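Local coordinates for protein L-iditol 2-dehydrogenase (Clostridium scindens, PDB 4OH1) that probably oxidises L-iditol with NAD+, as a zinc-containing member of the alcohol dehydrogenase family, at residues E30-S44 / E75-A87. Residues are numbered along the deposited sequence; the frame is centred on the assembly and turned at random.
Sequences EPKDEEIRIKVVYAS and ELSGVIDKVGSTA. With ZN (zinc ion), chain B.
E30 reaches K82 through its chi2 bend (-52°), and OE1 accepts a salt-bridging hydrogen bond from K82 NZ at 2.6 Å, on the syn side of the carboxylate, 28° out of its plane. The ring of P31 lies across the extended K82 chain, CG to CG 3.7 Å. At the turn K32-E35, D33 O accepts A87 N at 3.0 Å and, weakly, T86 N, which ties the turn to the first residues of helix 85-89; a water links D33 OD1 to S85 N. I36 CG2 packs on I80 CG2 (3.8 Å). R37 completes a four-residue charge network: NH1 donates to D81 OD2 at 2.7 Å, close to the guanidinium plane, NH2 pairs with E30 OE2, and the K82 methylene CB covers one face. R37 O accepts both D81 N and K82 N, the mark of a classic beta bulge. K39 and V79 then exchange two backbone bonds, and V40 CG2 meets L76 CD1 at 3.8 Å. A second classic bulge follows, S77 O taking V41 N and Y42 N. At S44, N bonds to E75 O (2.9 Å), while the E75 side chain carries OE2 to zinc at 2.1 Å; K344 NZ salt-bridges E75 OE1. The 142° angle between strands and the two bulges describe a twisted antiparallel pair in the GroES-like domain of zinc-containing alcohol dehydrogenases, ending at the metal site that E75 shares with H74, E157 and oxidised C46.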
ATOM      1  N   GLU A  30       2.391 -41.316  14.739  1.00 49.06           N
ATOM      2  CA  GLU A  30       2.482 -41.929  13.426  1.00 50.04           C
ATOM      3  C   GLU A  30       1.834 -41.007  12.435  1.00 48.08           C
ATOM      4  O   GLU A  30       0.759 -40.543  12.668  1.00 52.70           O
ATOM      5  CB  GLU A  30       1.720 -43.276  13.444  1.00 54.23           C
ATOM      6  CG  GLU A  30       2.495 -44.457  14.066  1.00 58.75           C
ATOM      7  CD  GLU A  30       3.880 -44.607  13.450  1.00 64.46           C
ATOM      8  OE1 GLU A  30       4.045 -44.208  12.280  1.00 72.01           O
ATOM      9  OE2 GLU A  30       4.822 -45.092  14.113  1.00 65.55           O
ATOM     10  N   PRO A  31       2.485 -40.705  11.331  1.00 48.00           N
ATOM     11  CA  PRO A  31       1.833 -39.793  10.393  1.00 48.25           C
ATOM     12  C   PRO A  31       0.870 -40.471   9.433  1.00 51.45           C
ATOM     13  O   PRO A  31       1.199 -41.498   8.889  1.00 48.91           O
ATOM     14  CB  PRO A  31       2.990 -39.266   9.586  1.00 48.03           C
ATOM     15  CG  PRO A  31       4.029 -40.346   9.694  1.00 48.73           C
ATOM     16  CD  PRO A  31       3.897 -40.923  11.021  1.00 47.76           C
ATOM     17  N   LYS A  32      -0.284 -39.855   9.197  1.00 54.08           N
ATOM     18  CA  LYS A  32      -1.175 -40.258   8.100  1.00 54.67           C
ATOM     19  C   LYS A  32      -0.546 -39.877   6.763  1.00 52.88           C
ATOM     20  O   LYS A  32       0.592 -39.425   6.738  1.00 48.66           O
ATOM     21  CB  LYS A  32      -2.503 -39.548   8.192  1.00 56.46           C
ATOM     22  CG  LYS A  32      -3.164 -39.614   9.501  1.00 60.71           C
ATOM     23  CD  LYS A  32      -4.597 -39.125   9.339  1.00 68.99           C
ATOM     24  CE  LYS A  32      -5.204 -38.660  10.634  1.00 72.07           C
ATOM     25  NZ  LYS A  32      -4.829 -39.552  11.761  1.00 77.45           N
ATOM     26  N   ASP A  33      -1.281 -40.060   5.655  1.00 52.64           N
ATOM     27  CA  ASP A  33      -0.729 -39.879   4.274  1.00 53.89           C
ATOM     28  C   ASP A  33      -0.150 -38.467   3.990  1.00 50.58           C
ATOM     29  O   ASP A  33       0.898 -38.329   3.330  1.00 48.48           O
ATOM     30  CB  ASP A  33      -1.798 -40.201   3.206  1.00 56.08           C
ATOM     31  CG  ASP A  33      -2.209 -41.685   3.198  1.00 59.96           C
ATOM     32  OD1 ASP A  33      -1.518 -42.516   3.800  1.00 59.53           O
ATOM     33  OD2 ASP A  33      -3.237 -42.018   2.590  1.00 62.84           O
ATOM     34  N   GLU A  34      -0.826 -37.450   4.509  1.00 46.58           N
ATOM     35  CA  GLU A  34      -0.401 -36.083   4.293  1.00 49.27           C
ATOM     36  C   GLU A  34       0.421 -35.474   5.421  1.00 48.62           C
ATOM     37  O   GLU A  34       0.691 -34.259   5.391  1.00 43.70           O
ATOM     38  CB  GLU A  34      -1.616 -35.217   3.997  1.00 51.25           C
ATOM     39  CG  GLU A  34      -2.337 -35.694   2.760  1.00 53.09           C
ATOM     40  CD  GLU A  34      -3.382 -34.739   2.298  1.00 53.08           C
ATOM     41  OE1 GLU A  34      -3.516 -33.621   2.848  1.00 52.85           O
ATOM     42  OE2 GLU A  34      -4.092 -35.116   1.373  1.00 58.74           O
ATOM     43  N   GLU A  35       0.839 -36.311   6.378  1.00 43.48           N
ATOM     44  CA  GLU A  35       1.511 -35.840   7.570  1.00 42.32           C
ATOM     45  C   GLU A  35       2.959 -36.223   7.544  1.00 40.31           C
ATOM     46  O   GLU A  35       3.371 -37.021   6.728  1.00 39.90           O
ATOM     47  CB  GLU A  35       0.853 -36.402   8.828  1.00 44.76           C
ATOM     48  CG  GLU A  35      -0.480 -35.761   9.130  1.00 46.52           C
ATOM     49  CD  GLU A  35      -1.212 -36.386  10.322  1.00 50.88           C
ATOM     50  OE1 GLU A  35      -0.971 -37.543  10.721  1.00 57.41           O
ATOM     51  OE2 GLU A  35      -2.078 -35.692  10.858  1.00 59.84           O
ATOM     52  N   ILE A  36       3.725 -35.638   8.461  1.00 40.17           N
ATOM     53  CA  ILE A  36       5.165 -35.762   8.490  1.00 39.30           C
ATOM     54  C   ILE A  36       5.528 -35.810   9.948  1.00 42.49           C
ATOM     55  O   ILE A  36       5.017 -35.014  10.753  1.00 42.19           O
ATOM     56  CB  ILE A  36       5.830 -34.514   7.860  1.00 41.84           C
ATOM     57  CG1 ILE A  36       5.411 -34.365   6.400  1.00 44.28           C
ATOM     58  CG2 ILE A  36       7.318 -34.617   7.937  1.00 40.93           C
ATOM     59  CD1 ILE A  36       6.136 -33.299   5.689  1.00 45.23           C
ATOM     60  N   ARG A  37       6.430 -36.715  10.307  1.00 43.97           N
ATOM     61  CA  ARG A  37       6.929 -36.758  11.645  1.00 41.67           C
ATOM     62  C   ARG A  37       8.332 -36.186  11.654  1.00 40.58           C
ATOM     63  O   ARG A  37       9.176 -36.517  10.809  1.00 39.19           O
ATOM     64  CB  ARG A  37       6.933 -38.173  12.179  1.00 47.33           C
ATOM     65  CG  ARG A  37       7.448 -38.227  13.603  1.00 52.60           C
ATOM     66  CD  ARG A  37       8.192 -39.519  13.852  1.00 57.32           C
ATOM     67  NE  ARG A  37       7.244 -40.560  13.970  1.00 55.36           N
ATOM     68  CZ  ARG A  37       7.429 -41.830  13.613  1.00 58.52           C
ATOM     69  NH1 ARG A  37       8.563 -42.285  13.089  1.00 57.51           N
ATOM     70  NH2 ARG A  37       6.428 -42.655  13.794  1.00 54.08           N
ATOM     71  N   ILE A  38       8.553 -35.313  12.632  1.00 36.88           N
ATOM     72  CA  ILE A  38       9.806 -34.638  12.849  1.00 41.45           C
ATOM     73  C   ILE A  38      10.474 -35.233  14.029  1.00 37.93           C
ATOM     74  O   ILE A  38       9.870 -35.425  15.073  1.00 36.80           O
ATOM     75  CB  ILE A  38       9.620 -33.091  13.259  1.00 45.82           C
ATOM     76  CG1 ILE A  38       8.804 -32.334  12.265  1.00 51.37           C
ATOM     77  CG2 ILE A  38      10.929 -32.390  13.382  1.00 50.50           C
ATOM     78  CD1 ILE A  38       9.153 -32.738  10.881  1.00 56.01           C
ATOM     79  N   LYS A  39      11.754 -35.423  13.909  1.00 38.69           N
ATOM     80  CA  LYS A  39      12.539 -35.627  15.064  1.00 41.90           C
ATOM     81  C   LYS A  39      12.986 -34.230  15.511  1.00 41.62           C
ATOM     82  O   LYS A  39      13.735 -33.558  14.791  1.00 40.91           O
ATOM     83  CB  LYS A  39      13.763 -36.429  14.736  1.00 45.72           C
ATOM     84  CG  LYS A  39      14.440 -36.856  15.952  1.00 52.00           C
ATOM     85  CD  LYS A  39      15.896 -37.109  15.779  1.00 59.69           C
ATOM     86  CE  LYS A  39      16.372 -37.774  17.062  1.00 65.35           C
ATOM     87  NZ  LYS A  39      17.828 -37.904  17.029  1.00 77.42           N
ATOM     88  N   VAL A  40      12.598 -33.841  16.727  1.00 39.12           N
ATOM     89  CA  VAL A  40      12.815 -32.484  17.154  1.00 38.33           C
ATOM     90  C   VAL A  40      14.207 -32.389  17.717  1.00 38.57           C
ATOM     91  O   VAL A  40      14.602 -33.185  18.538  1.00 35.84           O
ATOM     92  CB  VAL A  40      11.782 -32.051  18.162  1.00 37.25           C
ATOM     93  CG1 VAL A  40      11.972 -30.566  18.510  1.00 39.93           C
ATOM     94  CG2 VAL A  40      10.392 -32.234  17.588  1.00 39.48           C
ATOM     95  N   VAL A  41      14.952 -31.390  17.255  1.00 38.13           N
ATOM     96  CA  VAL A  41      16.321 -31.180  17.724  1.00 38.39           C
ATOM     97  C   VAL A  41      16.433 -29.970  18.678  1.00 37.40           C
ATOM     98  O   VAL A  41      17.036 -30.067  19.741  1.00 37.93           O
ATOM     99  CB  VAL A  41      17.268 -31.054  16.530  1.00 38.84           C
ATOM    100  CG1 VAL A  41      18.711 -30.664  16.991  1.00 37.84           C
ATOM    101  CG2 VAL A  41      17.239 -32.330  15.750  1.00 39.06           C
ATOM    102  N   TYR A  42      15.815 -28.845  18.317  1.00 36.19           N
ATOM    103  CA  TYR A  42      15.770 -27.704  19.204  1.00 34.29           C
ATOM    104  C   TYR A  42      14.362 -27.205  19.342  1.00 35.65           C
ATOM    105  O   TYR A  42      13.628 -27.093  18.365  1.00 35.24           O
ATOM    106  CB  TYR A  42      16.659 -26.607  18.668  1.00 34.29           C
ATOM    107  CG  TYR A  42      18.100 -26.792  18.983  1.00 33.98           C
ATOM    108  CD1 TYR A  42      18.592 -26.402  20.202  1.00 37.58           C
ATOM    109  CD2 TYR A  42      18.988 -27.309  18.048  1.00 36.08           C
ATOM    110  CE1 TYR A  42      19.923 -26.566  20.523  1.00 41.07           C
ATOM    111  CE2 TYR A  42      20.360 -27.452  18.347  1.00 36.88           C
ATOM    112  CZ  TYR A  42      20.793 -27.084  19.597  1.00 41.07           C
ATOM    113  OH  TYR A  42      22.102 -27.194  19.981  1.00 50.49           O
ATOM    114  N   ALA A  43      13.999 -26.904  20.578  1.00 35.94           N
ATOM    115  CA  ALA A  43      12.745 -26.257  20.882  1.00 35.10           C
ATOM    116  C   ALA A  43      13.010 -25.005  21.762  1.00 37.54           C
ATOM    117  O   ALA A  43      13.801 -25.014  22.690  1.00 38.35           O
ATOM    118  CB  ALA A  43      11.859 -27.164  21.566  1.00 35.46           C
ATOM    119  N   SER A  44      12.313 -23.933  21.431  1.00 37.97           N
ATOM    120  CA  SER A  44      12.398 -22.734  22.187  1.00 40.68           C
ATOM    121  C   SER A  44      11.144 -22.485  22.981  1.00 37.93           C
ATOM    122  O   SER A  44      10.043 -22.895  22.641  1.00 33.87           O
ATOM    123  CB  SER A  44      12.609 -21.535  21.271  1.00 41.27           C
ATOM    124  OG  SER A  44      12.943 -20.492  22.144  1.00 47.87           O
ATOM    125  N   GLU A  75       7.757 -23.669  18.985  1.00 33.43           N
ATOM    126  CA  GLU A  75       8.908 -23.077  18.385  1.00 31.97           C
ATOM    127  C   GLU A  75       9.954 -24.158  18.279  1.00 33.24           C
ATOM    128  O   GLU A  75      10.498 -24.574  19.298  1.00 35.15           O
ATOM    129  CB  GLU A  75       9.417 -21.926  19.233  1.00 31.63           C
ATOM    130  CG  GLU A  75       8.367 -20.851  19.532  1.00 34.33           C
ATOM    131  CD  GLU A  75       8.932 -19.613  20.312  1.00 38.04           C
ATOM    132  OE1 GLU A  75      10.100 -19.596  20.773  1.00 37.44           O
ATOM    133  OE2 GLU A  75       8.201 -18.622  20.420  1.00 41.86           O
ATOM    134  N   LEU A  76      10.177 -24.685  17.081  1.00 33.91           N
ATOM    135  CA  LEU A  76      11.047 -25.896  16.972  1.00 36.79           C
ATOM    136  C   LEU A  76      11.665 -26.078  15.605  1.00 36.06           C
ATOM    137  O   LEU A  76      11.115 -25.649  14.541  1.00 34.10           O
ATOM    138  CB  LEU A  76      10.300 -27.176  17.342  1.00 40.21           C
ATOM    139  CG  LEU A  76       9.178 -27.543  16.351  1.00 43.26           C
ATOM    140  CD1 LEU A  76       8.995 -28.997  16.241  1.00 46.72           C
ATOM    141  CD2 LEU A  76       7.886 -26.870  16.722  1.00 42.04           C
ATOM    142  N   SER A  77      12.840 -26.685  15.642  1.00 32.92           N
ATOM    143  CA  SER A  77      13.499 -27.127  14.428  1.00 35.03           C
ATOM    144  C   SER A  77      13.861 -28.599  14.608  1.00 35.09           C
ATOM    145  O   SER A  77      14.047 -29.035  15.709  1.00 36.78           O
ATOM    146  CB  SER A  77      14.770 -26.315  14.191  1.00 33.13           C
ATOM    147  OG  SER A  77      15.627 -26.469  15.276  1.00 33.79           O
ATOM    148  N   GLY A  78      13.977 -29.339  13.523  1.00 37.40           N
ATOM    149  CA  GLY A  78      14.557 -30.649  13.582  1.00 39.43           C
ATOM    150  C   GLY A  78      14.684 -31.243  12.204  1.00 43.98           C
ATOM    151  O   GLY A  78      14.867 -30.521  11.232  1.00 38.66           O
ATOM    152  N   VAL A  79      14.576 -32.575  12.134  1.00 44.85           N
ATOM    153  CA  VAL A  79      14.831 -33.324  10.898  1.00 40.81           C
ATOM    154  C   VAL A  79      13.624 -34.248  10.653  1.00 39.65           C
ATOM    155  O   VAL A  79      13.074 -34.826  11.582  1.00 39.32           O
ATOM    156  CB  VAL A  79      16.126 -34.106  11.034  1.00 45.16           C
ATOM    157  CG1 VAL A  79      16.416 -34.859   9.804  1.00 50.35           C
ATOM    158  CG2 VAL A  79      17.285 -33.156  11.289  1.00 47.56           C
ATOM    159  N   ILE A  80      13.187 -34.358   9.409  1.00 38.43           N
ATOM    160  CA  ILE A  80      12.125 -35.259   9.059  1.00 38.74           C
ATOM    161  C   ILE A  80      12.552 -36.717   9.353  1.00 42.52           C
ATOM    162  O   ILE A  80      13.618 -37.158   8.945  1.00 38.83           O
ATOM    163  CB  ILE A  80      11.732 -35.123   7.605  1.00 39.96           C
ATOM    164  CG1 ILE A  80      11.175 -33.717   7.344  1.00 39.24           C
ATOM    165  CG2 ILE A  80      10.683 -36.184   7.243  1.00 42.74           C
ATOM    166  CD1 ILE A  80      10.408 -33.535   6.021  1.00 38.72           C
ATOM    167  N   ASP A  81      11.689 -37.413  10.085  1.00 41.86           N
ATOM    168  CA  ASP A  81      11.906 -38.768  10.542  1.00 43.38           C
ATOM    169  C   ASP A  81      11.040 -39.774   9.775  1.00 43.92           C
ATOM    170  O   ASP A  81      11.441 -40.900   9.602  1.00 44.78           O
ATOM    171  CB  ASP A  81      11.512 -38.852  11.998  1.00 45.16           C
ATOM    172  CG  ASP A  81      11.803 -40.189  12.596  1.00 49.69           C
ATOM    173  OD1 ASP A  81      13.005 -40.513  12.687  1.00 55.20           O
ATOM    174  OD2 ASP A  81      10.849 -40.896  12.999  1.00 47.04           O
ATOM    175  N   LYS A  82       9.865 -39.368   9.313  1.00 41.27           N
ATOM    176  CA  LYS A  82       8.989 -40.235   8.566  1.00 42.06           C
ATOM    177  C   LYS A  82       7.908 -39.421   7.866  1.00 43.92           C
ATOM    178  O   LYS A  82       7.405 -38.422   8.407  1.00 42.13           O
ATOM    179  CB  LYS A  82       8.319 -41.200   9.511  1.00 48.21           C
ATOM    180  CG  LYS A  82       7.253 -42.053   8.887  1.00 51.05           C
ATOM    181  CD  LYS A  82       6.916 -43.232   9.778  1.00 56.96           C
ATOM    182  CE  LYS A  82       5.780 -44.118   9.207  1.00 60.35           C
ATOM    183  NZ  LYS A  82       5.380 -45.094  10.248  1.00 63.44           N
ATOM    184  N   VAL A  83       7.570 -39.849   6.661  1.00 45.03           N
ATOM    185  CA  VAL A  83       6.735 -39.102   5.731  1.00 46.82           C
ATOM    186  C   VAL A  83       5.547 -39.990   5.265  1.00 47.17           C
ATOM    187  O   VAL A  83       5.752 -41.084   4.811  1.00 47.76           O
ATOM    188  CB  VAL A  83       7.592 -38.715   4.474  1.00 50.25           C
ATOM    189  CG1 VAL A  83       6.764 -37.915   3.499  1.00 55.71           C
ATOM    190  CG2 VAL A  83       8.765 -37.864   4.843  1.00 51.44           C
ATOM    191  N   GLY A  84       4.315 -39.514   5.358  1.00 48.41           N
ATOM    192  CA  GLY A  84       3.199 -40.174   4.681  1.00 48.13           C
ATOM    193  C   GLY A  84       3.379 -40.179   3.163  1.00 50.31           C
ATOM    194  O   GLY A  84       4.070 -39.340   2.591  1.00 48.75           O
ATOM    195  N   SER A  85       2.736 -41.124   2.498  1.00 52.42           N
ATOM    196  CA  SER A  85       2.870 -41.273   1.067  1.00 52.04           C
ATOM    197  C   SER A  85       2.463 -40.027   0.282  1.00 51.20           C
ATOM    198  O   SER A  85       3.145 -39.673  -0.662  1.00 57.83           O
ATOM    199  CB  SER A  85       2.088 -42.523   0.592  1.00 55.77           C
ATOM    200  OG  SER A  85       0.764 -42.524   1.091  1.00 58.71           O
ATOM    201  N   THR A  86       1.406 -39.316   0.653  1.00 48.89           N
ATOM    202  CA  THR A  86       1.083 -38.110  -0.112  1.00 49.47           C
ATOM    203  C   THR A  86       2.192 -37.053   0.062  1.00 48.10           C
ATOM    204  O   THR A  86       2.666 -36.409  -0.895  1.00 47.38           O
ATOM    205  CB  THR A  86      -0.240 -37.518   0.301  1.00 49.02           C
ATOM    206  OG1 THR A  86      -1.253 -38.488   0.113  1.00 49.39           O
ATOM    207  CG2 THR A  86      -0.575 -36.319  -0.561  1.00 48.49           C
ATOM    208  N   ALA A  87       2.656 -36.909   1.282  1.00 46.27           N
ATOM    209  CA  ALA A  87       3.682 -35.919   1.514  1.00 44.81           C
ATOM    210  C   ALA A  87       4.974 -36.238   0.770  1.00 45.97           C
ATOM    211  O   ALA A  87       5.673 -35.333   0.344  1.00 43.79           O
ATOM    212  CB  ALA A  87       3.933 -35.781   2.985  1.00 43.60           C
TER
HETATM  213 ZN    ZN B 401       6.322 -18.164  19.687  0.75 49.76          ZN
HETATM  214  O   HOH W   1       1.033 -42.708   4.122  1.00 56.89           O
HETATM  215  O   HOH W   2       8.609 -25.311  21.330  1.00 44.99           O
HETATM  216  O   HOH W   3       6.532 -15.783  19.730  1.00 38.82           O
HETATM  217  O   HOH W   4       4.167 -17.287  19.152  1.00 47.20           O